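Ral guanine nucleotide dissociation stimulator-like 2 (Mus musculus, PDB 4JGW) probably acts as a guanine nucleotide exchange factor for small G proteins and associates in vitro with GTP-bound Rap1A and H-Ras. Local coordinates at residues A[253-257]-A[308-313]; A[198-203]-A[290-296]. All coordinates share one frame; numbering follows the deposited sequence.

Contact 1 (A[253-257]-A[308-313]); sequences FNKVA and SSVYAV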
# COMPACT_ATOMS: atom_id res chain seq x y z
N PHE A 253 -4.25 -6.53 -11.70
CA PHE A 253 -3.71 -7.84 -11.35
C PHE A 253 -4.59 -8.96 -11.91
O PHE A 253 -4.07 -9.91 -12.51
CB PHE A 253 -3.57 -7.99 -9.82
CG PHE A 253 -3.21 -9.38 -9.37
CD1 PHE A 253 -1.89 -9.76 -9.22
CD2 PHE A 253 -4.21 -10.32 -9.10
CE1 PHE A 253 -1.55 -11.04 -8.80
CE2 PHE A 253 -3.89 -11.61 -8.68
CZ PHE A 253 -2.56 -11.97 -8.53
N ASN A 254 -5.90 -8.83 -11.73
CA ASN A 254 -6.87 -9.81 -12.22
C ASN A 254 -6.98 -9.84 -13.74
O ASN A 254 -7.24 -10.89 -14.33
CB ASN A 254 -8.25 -9.57 -11.59
CG ASN A 254 -8.30 -9.92 -10.11
OD1 ASN A 254 -7.50 -10.71 -9.60
ND2 ASN A 254 -9.27 -9.34 -9.41
N LYS A 255 -6.79 -8.68 -14.37
CA LYS A 255 -6.79 -8.57 -15.84
C LYS A 255 -5.61 -9.32 -16.46
O LYS A 255 -5.76 -9.98 -17.49
CB LYS A 255 -6.76 -7.11 -16.29
CG LYS A 255 -8.10 -6.39 -16.20
CD LYS A 255 -8.02 -5.00 -16.82
CE LYS A 255 -9.24 -4.16 -16.44
NZ LYS A 255 -9.16 -2.77 -16.99
N VAL A 256 -4.44 -9.21 -15.82
CA VAL A 256 -3.23 -9.90 -16.28
C VAL A 256 -3.40 -11.41 -16.13
O VAL A 256 -3.13 -12.16 -17.07
CB VAL A 256 -1.97 -9.39 -15.53
CG1 VAL A 256 -0.73 -10.19 -15.92
CG2 VAL A 256 -1.74 -7.91 -15.80
N ALA A 257 -3.85 -11.84 -14.95
CA ALA A 257 -4.14 -13.25 -14.68
C ALA A 257 -5.21 -13.79 -15.62
O ALA A 257 -5.13 -14.93 -16.07
CB ALA A 257 -4.55 -13.45 -13.22
N SER A 308 4.26 -8.32 -8.74
CA SER A 308 2.81 -8.29 -8.92
C SER A 308 2.38 -9.10 -10.14
O SER A 308 1.49 -9.96 -10.05
CB SER A 308 2.31 -6.85 -9.03
OG SER A 308 0.90 -6.81 -9.13
N SER A 309 3.00 -8.84 -11.29
CA SER A 309 2.68 -9.57 -12.52
C SER A 309 3.29 -10.97 -12.56
O SER A 309 2.74 -11.86 -13.22
CB SER A 309 3.02 -8.76 -13.76
OG SER A 309 1.94 -7.91 -14.11
N VAL A 310 4.42 -11.17 -11.87
CA VAL A 310 4.97 -12.51 -11.68
C VAL A 310 3.91 -13.41 -11.04
O VAL A 310 3.65 -14.50 -11.53
CB VAL A 310 6.26 -12.52 -10.82
CG1 VAL A 310 6.63 -13.94 -10.39
CG2 VAL A 310 7.41 -11.91 -11.59
N TYR A 311 3.31 -12.92 -9.96
CA TYR A 311 2.28 -13.67 -9.26
C TYR A 311 0.99 -13.80 -10.07
O TYR A 311 0.33 -14.83 -10.01
CB TYR A 311 1.98 -13.08 -7.88
CG TYR A 311 1.11 -13.99 -7.03
CD1 TYR A 311 1.60 -15.20 -6.53
CD2 TYR A 311 -0.21 -13.66 -6.74
CE1 TYR A 311 0.81 -16.04 -5.76
CE2 TYR A 311 -1.01 -14.49 -5.96
CZ TYR A 311 -0.50 -15.68 -5.48
OH TYR A 311 -1.29 -16.50 -4.71
N ALA A 312 0.65 -12.75 -10.81
CA ALA A 312 -0.53 -12.76 -11.67
C ALA A 312 -0.44 -13.89 -12.69
O ALA A 312 -1.40 -14.65 -12.87
CB ALA A 312 -0.71 -11.42 -12.36
N VAL A 313 0.71 -14.01 -13.34
CA VAL A 313 0.93 -15.02 -14.37
C VAL A 313 1.07 -16.42 -13.76
O VAL A 313 0.44 -17.36 -14.24
CB VAL A 313 2.16 -14.68 -15.26
CG1 VAL A 313 2.43 -15.78 -16.26
CG2 VAL A 313 1.93 -13.36 -15.99

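Contact 2 (A[198-203]-A[290-296]); sequences VLVFLA and LLEKWIR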
# COMPACT_ATOMS: atom_id res chain seq x y z
N VAL A 198 -0.33 -12.66 -27.83
CA VAL A 198 0.78 -12.52 -26.90
C VAL A 198 2.09 -13.00 -27.55
O VAL A 198 3.17 -12.51 -27.24
CB VAL A 198 0.51 -13.25 -25.55
CG1 VAL A 198 0.37 -14.76 -25.75
CG2 VAL A 198 1.59 -12.94 -24.52
N LEU A 199 1.95 -13.95 -28.48
CA LEU A 199 3.06 -14.53 -29.23
C LEU A 199 3.72 -13.55 -30.19
O LEU A 199 4.89 -13.70 -30.53
CB LEU A 199 2.59 -15.77 -30.00
CG LEU A 199 2.10 -17.00 -29.23
CD1 LEU A 199 1.44 -17.99 -30.18
CD2 LEU A 199 3.22 -17.68 -28.45
N VAL A 200 2.96 -12.55 -30.63
CA VAL A 200 3.39 -11.56 -31.62
C VAL A 200 4.41 -10.54 -31.07
O VAL A 200 5.19 -9.96 -31.84
CB VAL A 200 2.16 -10.85 -32.27
CG1 VAL A 200 2.56 -9.58 -33.01
CG2 VAL A 200 1.43 -11.80 -33.21
N PHE A 201 4.39 -10.33 -29.76
CA PHE A 201 5.31 -9.39 -29.12
C PHE A 201 6.44 -10.12 -28.40
O PHE A 201 6.29 -11.28 -28.02
CB PHE A 201 4.56 -8.50 -28.12
CG PHE A 201 3.34 -7.83 -28.70
CD1 PHE A 201 2.07 -8.29 -28.36
CD2 PHE A 201 3.46 -6.75 -29.57
CE1 PHE A 201 0.93 -7.68 -28.88
CE2 PHE A 201 2.33 -6.13 -30.09
CZ PHE A 201 1.06 -6.60 -29.75
N LEU A 202 7.57 -9.44 -28.23
CA LEU A 202 8.69 -9.99 -27.48
C LEU A 202 8.37 -10.01 -25.98
O LEU A 202 7.71 -9.10 -25.47
CB LEU A 202 9.98 -9.21 -27.77
CG LEU A 202 10.62 -9.46 -29.14
CD1 LEU A 202 11.55 -8.32 -29.53
CD2 LEU A 202 11.36 -10.79 -29.19
N ALA A 203 8.84 -11.05 -25.29
CA ALA A 203 8.47 -11.30 -23.89
C ALA A 203 8.95 -10.21 -22.94
O ALA A 203 8.22 -9.81 -22.03
CB ALA A 203 8.98 -12.65 -23.44
N LEU A 290 2.14 -21.16 -26.10
CA LEU A 290 1.51 -20.10 -25.32
C LEU A 290 1.89 -20.19 -23.84
O LEU A 290 2.17 -19.18 -23.21
CB LEU A 290 -0.01 -20.14 -25.50
CG LEU A 290 -0.53 -19.64 -26.85
CD1 LEU A 290 -1.86 -20.30 -27.20
CD2 LEU A 290 -0.67 -18.13 -26.88
N LEU A 291 1.92 -21.41 -23.31
CA LEU A 291 2.37 -21.65 -21.93
C LEU A 291 3.82 -21.19 -21.76
O LEU A 291 4.14 -20.46 -20.82
CB LEU A 291 2.24 -23.13 -21.55
CG LEU A 291 0.85 -23.73 -21.34
CD1 LEU A 291 0.94 -25.25 -21.29
CD2 LEU A 291 0.18 -23.19 -20.08
N GLU A 292 4.68 -21.63 -22.68
CA GLU A 292 6.10 -21.24 -22.70
C GLU A 292 6.27 -19.73 -22.80
O GLU A 292 7.15 -19.16 -22.15
CB GLU A 292 6.82 -21.93 -23.87
CG GLU A 292 7.06 -23.43 -23.67
CD GLU A 292 7.24 -24.19 -24.99
OE1 GLU A 292 7.42 -23.56 -26.05
OE2 GLU A 292 7.20 -25.44 -24.95
N LYS A 293 5.43 -19.09 -23.60
CA LYS A 293 5.46 -17.64 -23.78
C LYS A 293 5.16 -16.89 -22.48
O LYS A 293 5.90 -15.97 -22.11
CB LYS A 293 4.48 -17.20 -24.87
CG LYS A 293 4.55 -15.72 -25.23
CD LYS A 293 5.89 -15.37 -25.87
CE LYS A 293 5.94 -13.91 -26.26
NZ LYS A 293 6.90 -13.70 -27.38
N TRP A 294 4.09 -17.28 -21.79
CA TRP A 294 3.69 -16.66 -20.54
C TRP A 294 4.67 -16.93 -19.40
O TRP A 294 4.90 -16.05 -18.56
CB TRP A 294 2.28 -17.09 -20.13
CG TRP A 294 1.20 -16.39 -20.90
CD1 TRP A 294 0.35 -16.95 -21.82
CD2 TRP A 294 0.85 -15.00 -20.83
NE1 TRP A 294 -0.50 -15.99 -22.32
CE2 TRP A 294 -0.22 -14.79 -21.73
CE3 TRP A 294 1.35 -13.91 -20.10
CZ2 TRP A 294 -0.81 -13.54 -21.92
CZ3 TRP A 294 0.76 -12.66 -20.29
CH2 TRP A 294 -0.31 -12.49 -21.19
N ILE A 295 5.25 -18.13 -19.39
CA ILE A 295 6.32 -18.48 -18.45
C ILE A 295 7.49 -17.51 -18.60
O ILE A 295 8.02 -17.00 -17.60
CB ILE A 295 6.79 -19.95 -18.63
CG1 ILE A 295 5.75 -20.93 -18.09
CG2 ILE A 295 8.14 -20.19 -17.94
CD1 ILE A 295 5.93 -22.37 -18.55
N ARG A 296 7.88 -17.25 -19.84
CA ARG A 296 8.98 -16.35 -20.15
C ARG A 296 8.63 -14.89 -19.81
O ARG A 296 9.49 -14.14 -19.35
CB ARG A 296 9.39 -16.49 -21.63
CG ARG A 296 10.48 -15.53 -22.10
CD ARG A 296 11.80 -15.70 -21.36
NE ARG A 296 12.39 -17.03 -21.57
CZ ARG A 296 13.08 -17.38 -22.65
NH1 ARG A 296 13.27 -16.52 -23.64
NH2 ARG A 296 13.58 -18.61 -22.74

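Contact 1 (A[253-257]-A[308-313])
A312 is the close point of this helix pair. Its methyl group faces 253-257, and its CA lies 4.7 Å from the CA of A257. Small side chains at both positions let the backbones come this near. The CB of A257 rests 3.4 Å from the carbonyl O of A312, and its CA-H makes a contact with the same oxygen. V256 points toward 308-313. Its CG1 methyl meets A312 CB at 3.8 Å, with S309 OG and V313 CG2 a little farther off. The hydroxyl of S309 is not left without a partner there, because it hydrogen-bonds D214 of helix 203-219. L210 of that helix packs on both V256 and S309. Three helices therefore meet on this buried side, within the mainly helical catalytic RasGEF (CDC25-homology) domain. Helices 244-264 and 307-318 run in broadly the same direction, at 44° by these segments, and their axes come within 8.4 Å. The other flank lies nearer to solvent and is built from rings, though its contacts are just as close. F253 has its CG anti to the backbone N (chi1 171°), and this carries the ring across to the second helix. The ring edge approaches the O of S308, with CE1 at 3.5 Å. That oxygen already accepts the helical bond from A312 N. CZ of F253 touches CD2 of Y311 at 3.4 Å. The two rings meet rim to rim, their planes 23° apart, and neither lies over the other. F253 and Y311 are both partly exposed, and Y390 meets both rings from outside the pair.

Contact 2 (A[198-203]-A[290-296])
V198 is the main bump on the loop side. Its CG2 methyl sits over one face of the W294 indole, a CH-pi contact 3.8 Å from the centroid of the six-membered ring. The other methyl, CG1, reaches L290 CD2 at 3.7 Å. That branch of L290 fits between two loop residues, since it also meets CG of L199 at 3.8 Å. L199 lies farther out, and its CD2 covers the start of the K293 chain at CB. K293 fills the hollow of the turn formed by 198-203. Its chain leaves anti to the backbone N and bends at chi2 (66°), then runs extended into the turn. CE passes 3.3 Å from the O of V198. NZ donates to the O of F201 at 2.6 Å, in the carbonyl plane and with a C=O...N angle of 159°. L202 is the N-cap of helix 203-219. Just after it, A203 sets its CB against CG of R296 at 3.5 Å. The lysine thus ties helix 284-303 to the turn that leads into helix 203-219. The carbonyl O of F201 is a neutral acceptor whose partial negative charge would favour the charged ammonium, so the link across the contact is probably a charged hydrogen bond rather than a salt bridge.

Overall arrangement
Both contacts involve the RasGEF domain, and their centres lie 14 Å apart. Contact 1 is the more buried and joins two helices, 244-264 and 307-318. Contact 2 is only partly buried and joins a loop to helix 284-303. Helices 284-303 and 307-318 follow each other in the chain, and the contacts touch where V313 CG1 packs 3.4 Å from the O of W294. W294 also reaches helix 244-264, through V260 and a hydrogen bond to S263. Helix 203-219 is common ground: it flanks contact 1 and starts in contact 2. Across contact 1 the chemistry is apolar and aromatic, whereas contact 2 adds a charged lysine bonded to the backbone.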